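Local coordinates for uncharacterized HIT-like protein HP_0404 (Helicobacter pylori 26695, PDB 4ZGL), which is a HINT-type member of the histidine triad superfamily and probably hydrolyses adenosine 5'-monophosphoramidates, at residues Met1-Gln9 and Gln89-His97; Ile17-Phe26 and His36-Ser44. All coordinates share one frame; numbering follows the deposited sequence.

Overall arrangement
The chain opens with helix 3-9, whose inner side is met about eighty residues later by the loop and strand of the histidine triad. Contact 1 therefore closes a long loop that encloses almost the whole fold. Nested inside it is contact 2, a far more local closure: strand 23-27, already paired with strand 16-19, turns back onto strand 36-41. Helix 53-70 and strand 77-83 follow before the chain returns through residues 89-97. Strand 96-100 then lies beside strand 36-41, so the two contacts share one antiparallel sheet. They touch directly where His93 NE2 bonds to Pro41 O and where His95 packs on Ile40.

Contact 1. Residues Met1-Gln9 and Gln89-His97; sequences MNVFEKIIQ and QEVMHLHFH
Helix 3-9 packs against the segment leading into strand 96-100 with Phe4 and His93 6.7 Å apart and Val3 and Val91 7.1 Å apart, CA to CA, a spacing filled by side chains without any hydrogen bond across. Phe4 is the main apolar side chain on the helix side. Its CG lies beside the backbone N, anti to the carbonyl carbon (chi1 -68°), which carries the ring off the helix, where one face meets Val91 and an edge meets His95. Val91 sets CG1 over that face, 3.8 Å from the centroid, a CH-pi contact that suits a compact branched residue. The CE2 edge of the same ring is aimed at the face of His95 in a T-shaped pair, with centroids 5.0 Å apart and planes at 75°. Residues 93 to 97 form the histidine triad motif, His-Leu-His-Phe-His, and in HIT relatives the middle histidine is the nucleophile, a role His95 probably fills. Its imidazole is held from within the motif: ND1 donates to His93 O over 2.6 Å, almost straight and in the plane of the ring. With Phe4 against a face as well, both the position and the rotation of the ring are restrained. His93 is itself gripped at NE2 by the backbone oxygen of Pro41, while Ile8 CD1 reaches its CE1 at 3.5 Å and Glu5 adds the aliphatic CG near ND1. Asn2 stands at the N-cap position, though its side chain makes no capping bond, and points toward the other segment with OD1 beside Val91 CG1. Its ND2 is 3.4 Å from Met92 O, but poorly angled for a hydrogen bond. Val3 completes the apolar seam, its CG1 meeting Val91 CG2 at 3.5 Å.

Contact 2. Residues Ile17-Phe26 and His36-Ser44; sequences ILENERFLSF and HALVIPKQS
Phe26 and Leu38, with Leu24 and Ile40, are the hydrogen-bonded pairs of an antiparallel beta hairpin in the central sheet of the HIT fold; the axes of strands 23-26 and 36-41 approach to 4.7 Å at 162°. Both pairs exchange two backbone bonds, exemplified by Ile40 N to Leu24 O at 2.8 Å. On the face these four residues share, the Phe26 ring swings toward the partner strand because CG sits between the backbone N and the carbonyl carbon (chi1 54°). Leu38 CB lies over one face of the ring and its CD1 meets CE1, while Ile40 CD1 comes to the edge, in plane, 3.8 Å from CE2. Branched aliphatic chains suit this side, since they fit around a flat ring and also receive Phe4 and Ile8 of helix 3-9. The opposite face carries the non-hydrogen-bonded pairs. Phe23 lies obliquely to Pro41; beyond them, on helix 53-70, the Phe62 ring meets that of Phe23, and Met59 also touches Phe23. Ser25, small enough to sit beside Val39, sends OG to Leu38 O at 3.0 Å; that oxygen also accepts from Phe26 N, so two donors satisfy it. Strand 17-19 flanks the hairpin, joined to Ser25 through a classic beta bulge at Ile17 and Leu18, and Ile17 CD1 touches Ala37 CB. Past the strand end, Lys42 N bonds to Arg22 O. The extended lysine chain then runs along the turn, long enough for NZ to reach Asn20 O at 2.9 Å, from above the carbonyl plane, and Glu19 OE2 at 3.0 Å in a salt bridge whose hydrogen bond is weak. The turn itself is shaped by Asn20, whose OD1 accepts from Arg22 N in an Asx turn and from Phe23 N at 2.7 Å.

Contact 1. Residues Met1-Gln9 and Gln89-His97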
# COMPACT_ATOMS: atom_id res chain seq x y z
N MET A 1 20.79 12.93 5.73
CA MET A 1 21.53 13.03 4.43
C MET A 1 20.71 12.88 3.12
O MET A 1 21.23 13.11 2.02
CB MET A 1 22.62 11.96 4.41
CG MET A 1 24.00 12.46 4.73
SD MET A 1 25.17 11.13 4.49
CE MET A 1 25.19 10.95 2.71
N ASN A 2 19.46 12.48 3.25
CA ASN A 2 18.60 12.15 2.12
C ASN A 2 17.41 13.09 2.23
O ASN A 2 17.16 13.59 3.31
CB ASN A 2 18.23 10.69 2.30
CG ASN A 2 17.06 10.23 1.46
OD1 ASN A 2 16.79 10.74 0.38
ND2 ASN A 2 16.40 9.18 1.95
N VAL A 3 16.71 13.36 1.13
CA VAL A 3 15.74 14.46 1.11
C VAL A 3 14.61 14.35 2.15
O VAL A 3 14.28 15.35 2.79
CB VAL A 3 15.16 14.72 -0.31
CG1 VAL A 3 14.29 13.56 -0.79
CG2 VAL A 3 14.37 16.02 -0.34
N PHE A 4 14.04 13.16 2.33
CA PHE A 4 12.98 12.97 3.33
C PHE A 4 13.54 12.96 4.75
O PHE A 4 12.87 13.41 5.68
CB PHE A 4 12.18 11.68 3.09
CG PHE A 4 11.33 11.69 1.84
CD1 PHE A 4 10.92 12.88 1.24
CD2 PHE A 4 10.91 10.49 1.27
CE1 PHE A 4 10.13 12.87 0.10
CE2 PHE A 4 10.12 10.48 0.14
CZ PHE A 4 9.73 11.67 -0.45
N GLU A 5 14.76 12.45 4.91
CA GLU A 5 15.43 12.48 6.22
C GLU A 5 15.68 13.93 6.66
O GLU A 5 15.55 14.26 7.84
CB GLU A 5 16.75 11.72 6.19
CG GLU A 5 16.63 10.21 6.10
CD GLU A 5 17.98 9.50 5.99
OE1 GLU A 5 18.98 10.13 5.56
OE2 GLU A 5 18.03 8.31 6.35
N LYS A 6 16.04 14.77 5.70
CA LYS A 6 16.23 16.20 5.95
C LYS A 6 14.94 16.86 6.42
O LYS A 6 14.96 17.71 7.30
CB LYS A 6 16.73 16.89 4.68
CG LYS A 6 18.20 16.62 4.38
CD LYS A 6 18.66 17.25 3.08
CE LYS A 6 19.85 16.50 2.47
NZ LYS A 6 20.58 17.35 1.46
N ILE A 7 13.82 16.47 5.81
CA ILE A 7 12.51 16.98 6.21
C ILE A 7 12.21 16.58 7.65
O ILE A 7 11.76 17.40 8.45
CB ILE A 7 11.39 16.49 5.27
CG1 ILE A 7 11.60 17.06 3.86
CG2 ILE A 7 10.01 16.89 5.79
CD1 ILE A 7 10.57 16.63 2.84
N ILE A 8 12.47 15.32 7.96
CA ILE A 8 12.25 14.80 9.30
C ILE A 8 13.05 15.60 10.35
O ILE A 8 12.56 15.81 11.45
CB ILE A 8 12.59 13.28 9.38
CG1 ILE A 8 11.62 12.46 8.51
CG2 ILE A 8 12.50 12.75 10.80
CD1 ILE A 8 12.16 11.10 8.12
N GLN A 9 14.27 16.02 10.01
CA GLN A 9 15.23 16.66 11.01
C GLN A 9 15.37 18.16 11.71
O GLN A 9 16.07 18.27 12.74
CB GLN A 9 16.62 16.15 10.58
CG GLN A 9 16.86 14.63 10.70
CD GLN A 9 18.34 14.27 10.52
OE1 GLN A 9 19.10 15.01 9.89
NE2 GLN A 9 18.75 13.14 11.07
N GLN A 89 11.55 3.37 -7.10
CA GLN A 89 11.83 4.16 -5.91
C GLN A 89 13.03 5.07 -6.16
O GLN A 89 14.10 4.61 -6.56
CB GLN A 89 12.09 3.26 -4.70
CG GLN A 89 12.16 4.01 -3.38
CD GLN A 89 12.51 3.12 -2.20
OE1 GLN A 89 12.84 1.94 -2.37
NE2 GLN A 89 12.45 3.67 -1.00
N GLU A 90 12.84 6.37 -5.92
CA GLU A 90 13.86 7.38 -6.18
C GLU A 90 14.48 7.90 -4.88
O GLU A 90 15.70 8.04 -4.80
CB GLU A 90 13.29 8.55 -6.98
CG GLU A 90 12.72 8.19 -8.33
CD GLU A 90 11.87 9.32 -8.91
OE1 GLU A 90 12.33 10.48 -8.88
OE2 GLU A 90 10.75 9.07 -9.39
N VAL A 91 13.65 8.18 -3.89
CA VAL A 91 14.13 8.57 -2.56
C VAL A 91 14.13 7.32 -1.69
O VAL A 91 13.11 6.63 -1.59
CB VAL A 91 13.23 9.65 -1.92
CG1 VAL A 91 13.72 10.03 -0.53
CG2 VAL A 91 13.17 10.89 -2.80
N MET A 92 15.26 7.04 -1.04
CA MET A 92 15.43 5.81 -0.28
C MET A 92 15.05 5.97 1.19
O MET A 92 15.87 5.82 2.08
CB MET A 92 16.86 5.30 -0.41
CG MET A 92 17.21 4.94 -1.83
SD MET A 92 16.22 3.55 -2.43
CE MET A 92 16.09 3.94 -4.17
N HIS A 93 13.78 6.31 1.40
CA HIS A 93 13.16 6.32 2.72
C HIS A 93 11.74 5.86 2.47
O HIS A 93 11.11 6.29 1.51
CB HIS A 93 13.22 7.72 3.33
CG HIS A 93 12.79 7.79 4.77
ND1 HIS A 93 13.69 7.83 5.81
CD2 HIS A 93 11.56 7.85 5.33
CE1 HIS A 93 13.04 7.90 6.95
NE2 HIS A 93 11.74 7.91 6.69
N LEU A 94 11.25 4.94 3.30
CA LEU A 94 9.92 4.37 3.12
C LEU A 94 8.91 5.49 3.00
O LEU A 94 8.85 6.38 3.85
CB LEU A 94 9.55 3.46 4.29
CG LEU A 94 8.09 3.00 4.37
CD1 LEU A 94 7.67 2.27 3.10
CD2 LEU A 94 7.88 2.13 5.60
N HIS A 95 8.12 5.45 1.94
CA HIS A 95 7.04 6.41 1.79
C HIS A 95 5.90 5.86 0.96
O HIS A 95 6.11 5.10 0.02
CB HIS A 95 7.56 7.70 1.17
CG HIS A 95 8.18 7.53 -0.17
ND1 HIS A 95 9.46 7.03 -0.34
CD2 HIS A 95 7.71 7.80 -1.41
CE1 HIS A 95 9.74 7.00 -1.63
NE2 HIS A 95 8.70 7.46 -2.30
N PHE A 96 4.69 6.22 1.36
CA PHE A 96 3.49 5.86 0.63
C PHE A 96 2.96 7.09 -0.10
O PHE A 96 2.81 8.15 0.49
CB PHE A 96 2.42 5.34 1.58
CG PHE A 96 2.63 3.92 1.99
CD1 PHE A 96 3.44 3.61 3.08
CD2 PHE A 96 2.01 2.88 1.30
CE1 PHE A 96 3.64 2.30 3.47
CE2 PHE A 96 2.20 1.57 1.68
CZ PHE A 96 3.02 1.27 2.76
N HIS A 97 2.69 6.93 -1.39
CA HIS A 97 2.03 7.95 -2.18
C HIS A 97 0.53 7.84 -1.94
O HIS A 97 -0.03 6.74 -1.97
CB HIS A 97 2.32 7.77 -3.66
CG HIS A 97 3.77 7.90 -4.01
ND1 HIS A 97 4.29 9.02 -4.62
CD2 HIS A 97 4.81 7.05 -3.84
CE1 HIS A 97 5.59 8.86 -4.82
NE2 HIS A 97 5.93 7.67 -4.35

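Contact 2. Residues Ile17-Phe26 and His36-Ser44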
# COMPACT_ATOMS: atom_id res chain seq x y z
N ILE A 17 0.96 18.16 6.15
CA ILE A 17 -0.47 17.89 6.17
C ILE A 17 -0.88 17.46 7.57
O ILE A 17 -1.78 18.06 8.17
CB ILE A 17 -0.85 16.79 5.15
CG1 ILE A 17 -0.60 17.31 3.72
CG2 ILE A 17 -2.31 16.37 5.33
CD1 ILE A 17 -0.60 16.25 2.64
N LEU A 18 -0.21 16.43 8.08
CA LEU A 18 -0.44 15.92 9.43
C LEU A 18 0.87 15.36 9.97
O LEU A 18 1.73 14.93 9.21
CB LEU A 18 -1.51 14.82 9.43
CG LEU A 18 -2.19 14.53 10.78
CD1 LEU A 18 -3.35 15.48 11.15
CD2 LEU A 18 -2.72 13.09 10.77
N GLU A 19 1.01 15.35 11.29
CA GLU A 19 2.19 14.81 11.95
C GLU A 19 1.82 14.19 13.29
O GLU A 19 0.86 14.59 13.95
CB GLU A 19 3.22 15.91 12.16
CG GLU A 19 4.52 15.44 12.80
CD GLU A 19 5.55 16.56 12.93
OE1 GLU A 19 5.16 17.75 12.99
OE2 GLU A 19 6.76 16.23 12.97
N ASN A 20 2.61 13.20 13.70
CA ASN A 20 2.48 12.61 15.03
C ASN A 20 3.82 12.02 15.46
O ASN A 20 4.80 12.15 14.72
CB ASN A 20 1.29 11.62 15.06
CG ASN A 20 1.66 10.23 14.58
OD1 ASN A 20 2.81 9.94 14.25
ND2 ASN A 20 0.67 9.34 14.53
N GLU A 21 3.86 11.39 16.64
CA GLU A 21 5.14 10.92 17.25
C GLU A 21 5.96 10.04 16.32
O GLU A 21 7.18 10.06 16.38
CB GLU A 21 5.02 10.10 18.60
CG GLU A 21 3.74 10.23 19.48
CD GLU A 21 3.47 11.65 19.95
OE1 GLU A 21 4.41 12.48 19.93
OE2 GLU A 21 2.32 11.94 20.35
N ARG A 22 5.28 9.21 15.52
CA ARG A 22 5.95 8.21 14.69
C ARG A 22 5.89 8.46 13.19
O ARG A 22 6.67 7.88 12.44
CB ARG A 22 5.39 6.81 15.00
CG ARG A 22 5.79 6.25 16.36
CD ARG A 22 5.20 4.87 16.57
NE ARG A 22 5.43 4.25 17.88
CZ ARG A 22 4.82 4.64 18.99
NH1 ARG A 22 4.00 5.69 18.96
NH2 ARG A 22 5.05 4.02 20.14
N PHE A 23 4.97 9.31 12.73
CA PHE A 23 4.77 9.53 11.29
C PHE A 23 4.64 11.00 10.93
O PHE A 23 4.39 11.85 11.78
CB PHE A 23 3.53 8.80 10.80
CG PHE A 23 3.58 7.32 11.02
CD1 PHE A 23 4.21 6.49 10.10
CD2 PHE A 23 3.01 6.76 12.15
CE1 PHE A 23 4.27 5.12 10.31
CE2 PHE A 23 3.06 5.39 12.36
CZ PHE A 23 3.69 4.58 11.45
N LEU A 24 4.80 11.28 9.64
CA LEU A 24 4.69 12.62 9.11
C LEU A 24 4.14 12.55 7.69
O LEU A 24 4.55 11.69 6.91
CB LEU A 24 6.06 13.30 9.12
CG LEU A 24 6.14 14.71 8.50
CD1 LEU A 24 6.25 15.79 9.57
CD2 LEU A 24 7.32 14.80 7.55
N SER A 25 3.22 13.45 7.36
CA SER A 25 2.67 13.54 6.01
C SER A 25 2.83 14.94 5.46
O SER A 25 2.76 15.92 6.20
CB SER A 25 1.19 13.14 6.00
OG SER A 25 0.70 13.06 4.67
N PHE A 26 3.04 15.03 4.15
CA PHE A 26 3.21 16.31 3.48
C PHE A 26 2.96 16.18 1.98
O PHE A 26 2.99 15.09 1.43
CB PHE A 26 4.61 16.87 3.73
CG PHE A 26 5.72 15.92 3.39
CD1 PHE A 26 6.31 15.94 2.14
CD2 PHE A 26 6.16 14.99 4.32
CE1 PHE A 26 7.33 15.05 1.83
CE2 PHE A 26 7.18 14.10 4.02
CZ PHE A 26 7.76 14.13 2.77
N HIS A 36 -1.88 15.09 -4.04
CA HIS A 36 -0.79 14.13 -3.94
C HIS A 36 -0.03 14.35 -2.63
O HIS A 36 0.73 15.30 -2.49
CB HIS A 36 0.17 14.28 -5.12
CG HIS A 36 1.27 13.26 -5.13
ND1 HIS A 36 2.15 13.12 -6.18
CD2 HIS A 36 1.60 12.31 -4.23
CE1 HIS A 36 2.99 12.14 -5.92
NE2 HIS A 36 2.67 11.63 -4.74
N ALA A 37 -0.24 13.44 -1.68
CA ALA A 37 0.44 13.48 -0.39
C ALA A 37 1.42 12.32 -0.24
O ALA A 37 1.31 11.30 -0.92
CB ALA A 37 -0.57 13.47 0.74
N LEU A 38 2.37 12.49 0.67
CA LEU A 38 3.34 11.45 1.01
C LEU A 38 3.24 11.17 2.50
O LEU A 38 3.15 12.10 3.29
CB LEU A 38 4.75 11.92 0.68
CG LEU A 38 5.07 12.09 -0.81
CD1 LEU A 38 6.31 12.95 -0.99
CD2 LEU A 38 5.25 10.73 -1.48
N VAL A 39 3.22 9.90 2.87
CA VAL A 39 3.22 9.50 4.28
C VAL A 39 4.53 8.78 4.59
O VAL A 39 4.86 7.77 3.95
CB VAL A 39 2.05 8.56 4.62
CG1 VAL A 39 2.08 8.19 6.09
CG2 VAL A 39 0.73 9.22 4.25
N ILE A 40 5.27 9.29 5.58
CA ILE A 40 6.58 8.73 5.92
C ILE A 40 6.73 8.46 7.41
O ILE A 40 6.18 9.20 8.25
CB ILE A 40 7.79 9.51 5.35
CG1 ILE A 40 7.99 10.87 6.04
CG2 ILE A 40 7.63 9.62 3.85
CD1 ILE A 40 9.33 11.51 5.77
N PRO A 41 7.43 7.36 7.75
CA PRO A 41 7.76 7.10 9.14
C PRO A 41 8.93 7.98 9.55
O PRO A 41 9.87 8.14 8.77
CB PRO A 41 8.15 5.63 9.13
CG PRO A 41 8.68 5.40 7.76
CD PRO A 41 7.81 6.24 6.87
N LYS A 42 8.87 8.56 10.74
CA LYS A 42 9.97 9.38 11.25
C LYS A 42 11.21 8.52 11.50
O LYS A 42 12.33 8.99 11.36
CB LYS A 42 9.56 10.11 12.53
CG LYS A 42 8.55 11.22 12.31
CD LYS A 42 8.16 11.85 13.63
CE LYS A 42 7.44 13.17 13.44
NZ LYS A 42 7.19 13.83 14.75
N GLN A 43 10.97 7.26 11.87
CA GLN A 43 12.04 6.29 12.04
C GLN A 43 12.77 6.06 10.71
O GLN A 43 12.16 6.12 9.64
CB GLN A 43 11.47 4.97 12.56
CG GLN A 43 12.50 3.95 12.99
CD GLN A 43 11.88 2.63 13.39
OE1 GLN A 43 10.80 2.60 13.99
NE2 GLN A 43 12.55 1.53 13.07
N SER A 44 14.07 5.80 10.79
CA SER A 44 14.91 5.64 9.61
C SER A 44 14.72 4.26 8.99
O SER A 44 15.31 3.29 9.42
CB SER A 44 16.38 5.84 9.96
OG SER A 44 17.20 5.62 8.83